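Local coordinates for protein 1,4-dihydroxy-6-naphtoate synthase (Archaeoglobus fulgidus, PDB 1ZBM) that probably catalyses the conversion of cyclic dehypoxanthine futalosine into 1,4-dihydroxy-6-naphthoate, a step of menaquinone (vitamin K2) biosynthesis, at residues Thr113-Leu118 with Leu149-Gly154; Glu45-Leu50 with Ala63-Ala68. All blocks are in the same frame, centred on the assembly; numbering follows the deposited sequence.

Interaction 1: Thr113-Leu118 with Leu149-Gly154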
ATOM      1  N   THR A 113       5.472  -6.328   3.739  1.00 14.55           N
ATOM      2  CA  THR A 113       5.064  -4.974   3.404  1.00 14.58           C
ATOM      3  C   THR A 113       6.275  -4.089   3.248  1.00 14.34           C
ATOM      4  O   THR A 113       7.338  -4.346   3.820  1.00 14.95           O
ATOM      5  CB  THR A 113       4.212  -4.357   4.480  1.00 15.75           C
ATOM      6  OG1 THR A 113       5.028  -4.104   5.631  1.00 14.61           O
ATOM      7  CG2 THR A 113       3.083  -5.296   4.842  1.00 15.44           C
ATOM      8  N   THR A 114       6.108  -3.037   2.464  1.00 14.06           N
ATOM      9  CA  THR A 114       7.180  -2.088   2.238  1.00 13.73           C
ATOM     10  C   THR A 114       7.580  -1.433   3.561  1.00 13.94           C
ATOM     11  O   THR A 114       8.760  -1.172   3.808  1.00 15.43           O
ATOM     12  CB  THR A 114       6.730  -1.031   1.233  1.00 12.68           C
ATOM     13  OG1 THR A 114       6.483  -1.671  -0.024  1.00 15.52           O
ATOM     14  CG2 THR A 114       7.805   0.028   1.050  1.00 12.72           C
ATOM     15  N   ALA A 115       6.596  -1.190   4.419  1.00 12.50           N
ATOM     16  CA  ALA A 115       6.858  -0.574   5.712  1.00 15.24           C
ATOM     17  C   ALA A 115       7.773  -1.449   6.563  1.00 16.74           C
ATOM     18  O   ALA A 115       8.547  -0.942   7.378  1.00 16.81           O
ATOM     19  CB  ALA A 115       5.548  -0.316   6.454  1.00 11.23           C
ATOM     20  N   ASN A 116       7.683  -2.765   6.398  1.00 17.88           N
ATOM     21  CA  ASN A 116       8.544  -3.634   7.180  1.00 19.42           C
ATOM     22  C   ASN A 116       9.968  -3.537   6.668  1.00 19.66           C
ATOM     23  O   ASN A 116      10.914  -3.410   7.450  1.00 20.19           O
ATOM     24  CB  ASN A 116       8.073  -5.078   7.120  1.00 22.70           C
ATOM     25  CG  ASN A 116       7.995  -5.698   8.494  1.00 26.16           C
ATOM     26  OD1 ASN A 116       8.965  -5.644   9.269  1.00 24.27           O
ATOM     27  ND2 ASN A 116       6.845  -6.280   8.817  1.00 27.19           N
ATOM     28  N   LEU A 117      10.117  -3.593   5.349  1.00 18.72           N
ATOM     29  CA  LEU A 117      11.430  -3.490   4.732  1.00 17.46           C
ATOM     30  C   LEU A 117      12.109  -2.214   5.241  1.00 17.70           C
ATOM     31  O   LEU A 117      13.272  -2.243   5.650  1.00 17.55           O
ATOM     32  CB  LEU A 117      11.290  -3.456   3.207  1.00 15.30           C
ATOM     33  CG  LEU A 117      12.584  -3.278   2.398  1.00 18.00           C
ATOM     34  CD1 LEU A 117      13.578  -4.384   2.745  1.00 15.08           C
ATOM     35  CD2 LEU A 117      12.261  -3.310   0.901  1.00 14.33           C
ATOM     36  N   LEU A 118      11.374  -1.101   5.227  1.00 16.83           N
ATOM     37  CA  LEU A 118      11.905   0.178   5.710  1.00 16.73           C
ATOM     38  C   LEU A 118      12.359   0.093   7.175  1.00 16.14           C
ATOM     39  O   LEU A 118      13.450   0.554   7.525  1.00 16.45           O
ATOM     40  CB  LEU A 118      10.857   1.291   5.561  1.00 15.06           C
ATOM     41  CG  LEU A 118      10.565   1.793   4.148  1.00 15.24           C
ATOM     42  CD1 LEU A 118       9.289   2.641   4.122  1.00 14.76           C
ATOM     43  CD2 LEU A 118      11.742   2.580   3.653  1.00 12.62           C
ATOM     44  N   LEU A 149       3.961  -0.773  14.076  1.00 13.88           N
ATOM     45  CA  LEU A 149       4.146  -0.203  12.749  1.00 13.96           C
ATOM     46  C   LEU A 149       2.762  -0.039  12.123  1.00 12.75           C
ATOM     47  O   LEU A 149       2.001  -0.998  12.030  1.00 14.83           O
ATOM     48  CB  LEU A 149       5.005  -1.143  11.900  1.00 14.04           C
ATOM     49  CG  LEU A 149       5.423  -0.668  10.507  1.00 14.86           C
ATOM     50  CD1 LEU A 149       6.226   0.638  10.606  1.00 16.35           C
ATOM     51  CD2 LEU A 149       6.262  -1.755   9.868  1.00 16.90           C
ATOM     52  N   LEU A 150       2.443   1.180  11.702  1.00 13.20           N
ATOM     53  CA  LEU A 150       1.146   1.493  11.110  1.00 12.94           C
ATOM     54  C   LEU A 150       1.282   1.823   9.636  1.00 13.13           C
ATOM     55  O   LEU A 150       1.889   2.834   9.280  1.00 13.96           O
ATOM     56  CB  LEU A 150       0.543   2.704  11.819  1.00  9.36           C
ATOM     57  CG  LEU A 150       0.558   2.646  13.336  1.00 10.41           C
ATOM     58  CD1 LEU A 150       0.161   3.983  13.931  1.00  5.31           C
ATOM     59  CD2 LEU A 150      -0.389   1.536  13.790  1.00  7.10           C
ATOM     60  N   ILE A 151       0.693   0.993   8.783  1.00 13.08           N
ATOM     61  CA  ILE A 151       0.768   1.228   7.349  1.00 15.44           C
ATOM     62  C   ILE A 151      -0.524   1.773   6.755  1.00 15.61           C
ATOM     63  O   ILE A 151      -0.550   2.211   5.601  1.00 16.93           O
ATOM     64  CB  ILE A 151       1.154  -0.066   6.591  1.00 15.04           C
ATOM     65  CG1 ILE A 151      -0.020  -1.051   6.593  1.00 15.51           C
ATOM     66  CG2 ILE A 151       2.351  -0.708   7.265  1.00 15.97           C
ATOM     67  CD1 ILE A 151       0.254  -2.323   5.813  1.00 15.39           C
ATOM     68  N   HIS A 152      -1.598   1.750   7.534  1.00 14.48           N
ATOM     69  CA  HIS A 152      -2.880   2.251   7.042  1.00 14.71           C
ATOM     70  C   HIS A 152      -3.230   3.601   7.660  1.00 14.60           C
ATOM     71  O   HIS A 152      -2.337   4.392   7.947  1.00 12.16           O
ATOM     72  CB  HIS A 152      -3.981   1.223   7.301  1.00 15.07           C
ATOM     73  CG  HIS A 152      -3.771  -0.070   6.573  1.00 15.25           C
ATOM     74  ND1 HIS A 152      -3.805  -0.163   5.197  1.00 14.95           N
ATOM     75  CD2 HIS A 152      -3.475  -1.311   7.026  1.00 13.52           C
ATOM     76  CE1 HIS A 152      -3.538  -1.407   4.835  1.00 16.96           C
ATOM     77  NE2 HIS A 152      -3.333  -2.124   5.927  1.00 15.04           N
ATOM     78  N   GLU A 153      -4.515   3.866   7.875  1.00 14.87           N
ATOM     79  CA  GLU A 153      -4.924   5.162   8.396  1.00 16.45           C
ATOM     80  C   GLU A 153      -4.417   5.494   9.796  1.00 17.09           C
ATOM     81  O   GLU A 153      -4.661   6.590  10.311  1.00 18.49           O
ATOM     82  CB  GLU A 153      -6.455   5.333   8.336  1.00 18.41           C
ATOM     83  CG  GLU A 153      -7.252   4.474   9.312  1.00 16.72           C
ATOM     84  CD  GLU A 153      -7.411   3.040   8.857  1.00 17.35           C
ATOM     85  OE1 GLU A 153      -8.033   2.255   9.611  1.00 16.99           O
ATOM     86  OE2 GLU A 153      -6.931   2.696   7.751  1.00 15.51           O
ATOM     87  N   GLY A 154      -3.704   4.559  10.413  1.00 18.48           N
ATOM     88  CA  GLY A 154      -3.171   4.808  11.742  1.00 16.63           C
ATOM     89  C   GLY A 154      -2.161   5.942  11.695  1.00 16.69           C
ATOM     90  O   GLY A 154      -2.083   6.750  12.618  1.00 14.70           O
TER
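Leu149 sets its CG anti to the backbone N (chi1 -175°), and Ile151 tucks CG1 between its backbone N and carbonyl carbon (chi1 72°), leaving CG2 beside the N; Ile151 CG2 and, one bond beyond CG, Leu149 CD2 meet the first turn of helix 114-122. This is helix-on-sheet packing in one α/β lobe of a fold of the periplasmic-binding-protein class: the helix follows strand 105-108 and leans on the end of its parallel neighbour, strand 147-150. Ala115 is the meeting point. Leu149 CD2 lies 3.5 Å from Ala115 O and 3.8 Å from Ala115 CB, while Ile151 CG2 presses on the same Ala115 CB at 3.3 Å, tighter than usual for two carbons. A methyl group suits a place where the helix approaches so closely, and branched Leu149 and Ile151, two residues apart where the strand runs out, both reach it. Thr113, at the N-cap, plays two roles. Its methyl CG2 comes within 4.2 Å of Ile151 CD1, and its OG1 accepts from Asn116 N at 3.1 Å, with an N-H...O angle of 142°, while also bonding to Gly110 O. The two segments hold predicted site residues: Thr114 and Ala115 are inferred substrate binders, and His152 the likely proton acceptor. Against one face of the His152 imidazole, Ile151 CG1 sits 3.4 Å from the ring plane, offset toward the rim.

Interaction 2: Glu45-Leu50 with Ala63-Ala68; sequences EDIETL and AISAHA
Ala63 begins the contact with Leu50, and the two belong to a β-α-β crossover: strand 39-44, helix 47-53 and strand 61-65 follow one another, the two strands being parallel in one sheet with strand 11-16 between them. Ala63 is small enough to let the helix settle close to the strand. Its CB is 4.2 Å from Leu50 CD1, and its O lies 3.8 Å from Leu50 CB, so leucine touches the carbonyl oxygen as well as the methyl. Leu50 places CG beside its own backbone N, anti to the carbonyl carbon; CD1, one bond on, meets Ala63. Ile64 offers mainly backbone: Ile47 CD1 stands 3.9 Å from Ile64 CA, while the Ile64 side chain packs on Leu72 and Ala187. Ser65 follows at the end of the strand, in the N-cap position of helix 66-69, though its hydroxyl makes no capping bond. OG rests 3.6 Å from Ile47 CG1, a polar atom against an aliphatic branch. Ile47 sends CG1 anti to its backbone N (chi1 -174°), which brings this branch to Ser65. No hydrogen bond joins the two segments themselves, but Ser65 N donates to Asn51 OD1 from the next residue of helix 47-53, tying strand end to helix. From Ala66 the chain turns into helix 66-69. The start of helix 47-53 is fixed by Asp46, a short acid well suited to an N-cap. Its OD1 takes the Glu48 N-H at 2.8 Å, with an N-H...O angle of 152°, the donor standing above the carboxylate plane, 37° out of it.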
ATOM      1  N   GLU A  45      -9.001  -8.484  -0.209  1.00 17.53           N
ATOM      2  CA  GLU A  45      -8.297  -9.169   0.858  1.00 17.38           C
ATOM      3  C   GLU A  45      -7.175  -8.280   1.383  1.00 17.24           C
ATOM      4  O   GLU A  45      -6.713  -7.375   0.684  1.00 16.01           O
ATOM      5  CB  GLU A  45      -7.724 -10.485   0.337  1.00 19.34           C
ATOM      6  CG  GLU A  45      -8.743 -11.595   0.186  1.00 22.56           C
ATOM      7  CD  GLU A  45      -8.158 -12.803  -0.517  1.00 26.96           C
ATOM      8  OE1 GLU A  45      -8.731 -13.908  -0.404  1.00 29.98           O
ATOM      9  OE2 GLU A  45      -7.120 -12.646  -1.198  1.00 29.22           O
ATOM     10  N   ASP A  46      -6.750  -8.531   2.619  1.00 15.47           N
ATOM     11  CA  ASP A  46      -5.686  -7.755   3.241  1.00 14.97           C
ATOM     12  C   ASP A  46      -4.404  -7.812   2.418  1.00 14.20           C
ATOM     13  O   ASP A  46      -4.038  -8.850   1.855  1.00 12.80           O
ATOM     14  CB  ASP A  46      -5.443  -8.257   4.675  1.00 18.08           C
ATOM     15  CG  ASP A  46      -4.329  -7.502   5.386  1.00 22.03           C
ATOM     16  OD1 ASP A  46      -3.149  -7.875   5.201  1.00 24.67           O
ATOM     17  OD2 ASP A  46      -4.629  -6.530   6.121  1.00 21.75           O
ATOM     18  N   ILE A  47      -3.727  -6.671   2.364  1.00 13.22           N
ATOM     19  CA  ILE A  47      -2.488  -6.514   1.601  1.00 13.75           C
ATOM     20  C   ILE A  47      -1.451  -7.618   1.864  1.00 14.49           C
ATOM     21  O   ILE A  47      -0.777  -8.077   0.939  1.00 12.19           O
ATOM     22  CB  ILE A  47      -1.848  -5.121   1.887  1.00 12.99           C
ATOM     23  CG1 ILE A  47      -0.646  -4.904   0.991  1.00 15.39           C
ATOM     24  CG2 ILE A  47      -1.453  -5.013   3.347  1.00 12.48           C
ATOM     25  CD1 ILE A  47      -1.014  -4.796  -0.477  1.00 18.48           C
ATOM     26  N   GLU A  48      -1.318  -8.061   3.111  1.00 15.72           N
ATOM     27  CA  GLU A  48      -0.337  -9.103   3.374  1.00 16.14           C
ATOM     28  C   GLU A  48      -0.820 -10.414   2.753  1.00 15.95           C
ATOM     29  O   GLU A  48      -0.015 -11.205   2.269  1.00 15.61           O
ATOM     30  CB  GLU A  48      -0.089  -9.254   4.876  1.00 17.21           C
ATOM     31  CG  GLU A  48       1.091 -10.167   5.229  1.00 19.58           C
ATOM     32  CD  GLU A  48       2.401  -9.779   4.543  1.00 20.96           C
ATOM     33  OE1 GLU A  48       2.458  -8.727   3.863  1.00 22.21           O
ATOM     34  OE2 GLU A  48       3.391 -10.532   4.693  1.00 20.40           O
ATOM     35  N   THR A  49      -2.134 -10.630   2.746  1.00 16.35           N
ATOM     36  CA  THR A  49      -2.702 -11.842   2.147  1.00 15.41           C
ATOM     37  C   THR A  49      -2.394 -11.871   0.643  1.00 15.49           C
ATOM     38  O   THR A  49      -2.081 -12.927   0.080  1.00 16.39           O
ATOM     39  CB  THR A  49      -4.237 -11.904   2.348  1.00 16.07           C
ATOM     40  OG1 THR A  49      -4.535 -11.969   3.749  1.00 15.10           O
ATOM     41  CG2 THR A  49      -4.833 -13.132   1.648  1.00 15.36           C
ATOM     42  N   LEU A  50      -2.478 -10.707  -0.002  1.00 13.07           N
ATOM     43  CA  LEU A  50      -2.192 -10.603  -1.432  1.00 12.83           C
ATOM     44  C   LEU A  50      -0.688 -10.734  -1.721  1.00 10.65           C
ATOM     45  O   LEU A  50      -0.293 -11.285  -2.748  1.00 11.27           O
ATOM     46  CB  LEU A  50      -2.723  -9.274  -2.008  1.00 11.33           C
ATOM     47  CG  LEU A  50      -4.218  -8.963  -1.870  1.00 10.34           C
ATOM     48  CD1 LEU A  50      -4.594  -7.747  -2.731  1.00 10.33           C
ATOM     49  CD2 LEU A  50      -5.026 -10.175  -2.310  1.00 11.04           C
ATOM     50  N   ALA A  63      -3.063  -5.959  -6.092  1.00 15.41           N
ATOM     51  CA  ALA A  63      -2.315  -4.891  -5.435  1.00 16.68           C
ATOM     52  C   ALA A  63      -1.197  -5.662  -4.743  1.00 16.76           C
ATOM     53  O   ALA A  63      -1.315  -6.871  -4.541  1.00 17.04           O
ATOM     54  CB  ALA A  63      -3.183  -4.178  -4.400  1.00 15.11           C
ATOM     55  N   ILE A  64      -0.120  -4.981  -4.382  1.00 19.18           N
ATOM     56  CA  ILE A  64       0.994  -5.654  -3.724  1.00 20.03           C
ATOM     57  C   ILE A  64       2.060  -4.658  -3.292  1.00 19.53           C
ATOM     58  O   ILE A  64       2.395  -3.737  -4.033  1.00 22.04           O
ATOM     59  CB  ILE A  64       1.651  -6.689  -4.659  1.00 20.82           C
ATOM     60  CG1 ILE A  64       2.710  -7.483  -3.898  1.00 24.46           C
ATOM     61  CG2 ILE A  64       2.320  -5.984  -5.828  1.00 21.96           C
ATOM     62  CD1 ILE A  64       3.370  -8.554  -4.724  1.00 28.48           C
ATOM     63  N   SER A  65       2.599  -4.863  -2.095  1.00 17.47           N
ATOM     64  CA  SER A  65       3.636  -4.001  -1.537  1.00 14.06           C
ATOM     65  C   SER A  65       4.863  -3.952  -2.441  1.00 12.69           C
ATOM     66  O   SER A  65       5.212  -4.954  -3.061  1.00 11.65           O
ATOM     67  CB  SER A  65       4.048  -4.520  -0.157  1.00 11.38           C
ATOM     68  OG  SER A  65       2.966  -4.473   0.752  1.00  7.37           O
ATOM     69  N   ALA A  66       5.522  -2.800  -2.525  1.00 11.95           N
ATOM     70  CA  ALA A  66       6.714  -2.719  -3.368  1.00 14.56           C
ATOM     71  C   ALA A  66       7.714  -3.780  -2.893  1.00 13.63           C
ATOM     72  O   ALA A  66       8.333  -4.467  -3.704  1.00 16.40           O
ATOM     73  CB  ALA A  66       7.343  -1.323  -3.296  1.00 12.87           C
ATOM     74  N   HIS A  67       7.866  -3.908  -1.579  1.00 13.26           N
ATOM     75  CA  HIS A  67       8.765  -4.896  -0.994  1.00 12.25           C
ATOM     76  C   HIS A  67       8.520  -6.276  -1.624  1.00 12.57           C
ATOM     77  O   HIS A  67       9.400  -6.848  -2.268  1.00 12.79           O
ATOM     78  CB  HIS A  67       8.522  -4.967   0.514  1.00 13.34           C
ATOM     79  CG  HIS A  67       9.347  -5.998   1.222  1.00 14.49           C
ATOM     80  ND1 HIS A  67       9.134  -6.336   2.541  1.00 14.24           N
ATOM     81  CD2 HIS A  67      10.389  -6.759   0.805  1.00 15.70           C
ATOM     82  CE1 HIS A  67      10.007  -7.259   2.907  1.00 15.01           C
ATOM     83  NE2 HIS A  67      10.780  -7.535   1.871  1.00 16.32           N
ATOM     84  N   ALA A  68       7.310  -6.792  -1.432  1.00 11.64           N
ATOM     85  CA  ALA A  68       6.918  -8.089  -1.955  1.00 12.95           C
ATOM     86  C   ALA A  68       7.215  -8.237  -3.445  1.00 15.50           C
ATOM     87  O   ALA A  68       7.697  -9.281  -3.889  1.00 17.17           O
ATOM     88  CB  ALA A  68       5.441  -8.324  -1.689  1.00 13.40           C
TER

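Overall arrangement
Interaction 1 and interaction 2 belong to different five-stranded sheets, and their centres lie 11 Å apart, yet the first turns of helices 66-69 and 114-122 meet directly. His67 ND1 is 3.0 Å from Thr113 O, and His67 N is 3.1 Å from Thr114 OG1, both probable hydrogen bonds. Beside them Ser65 OG packs 3.4 Å from Thr113 CA. Both contacts probably line the cleft between the lobes, as in binding-protein folds, where the predicted substrate-binding residues Thr114 and Ala115 come from interaction 1. The Ile47 side chain of interaction 2 also approaches that of His152, the predicted proton acceptor, to about 4 Å between nearest atoms.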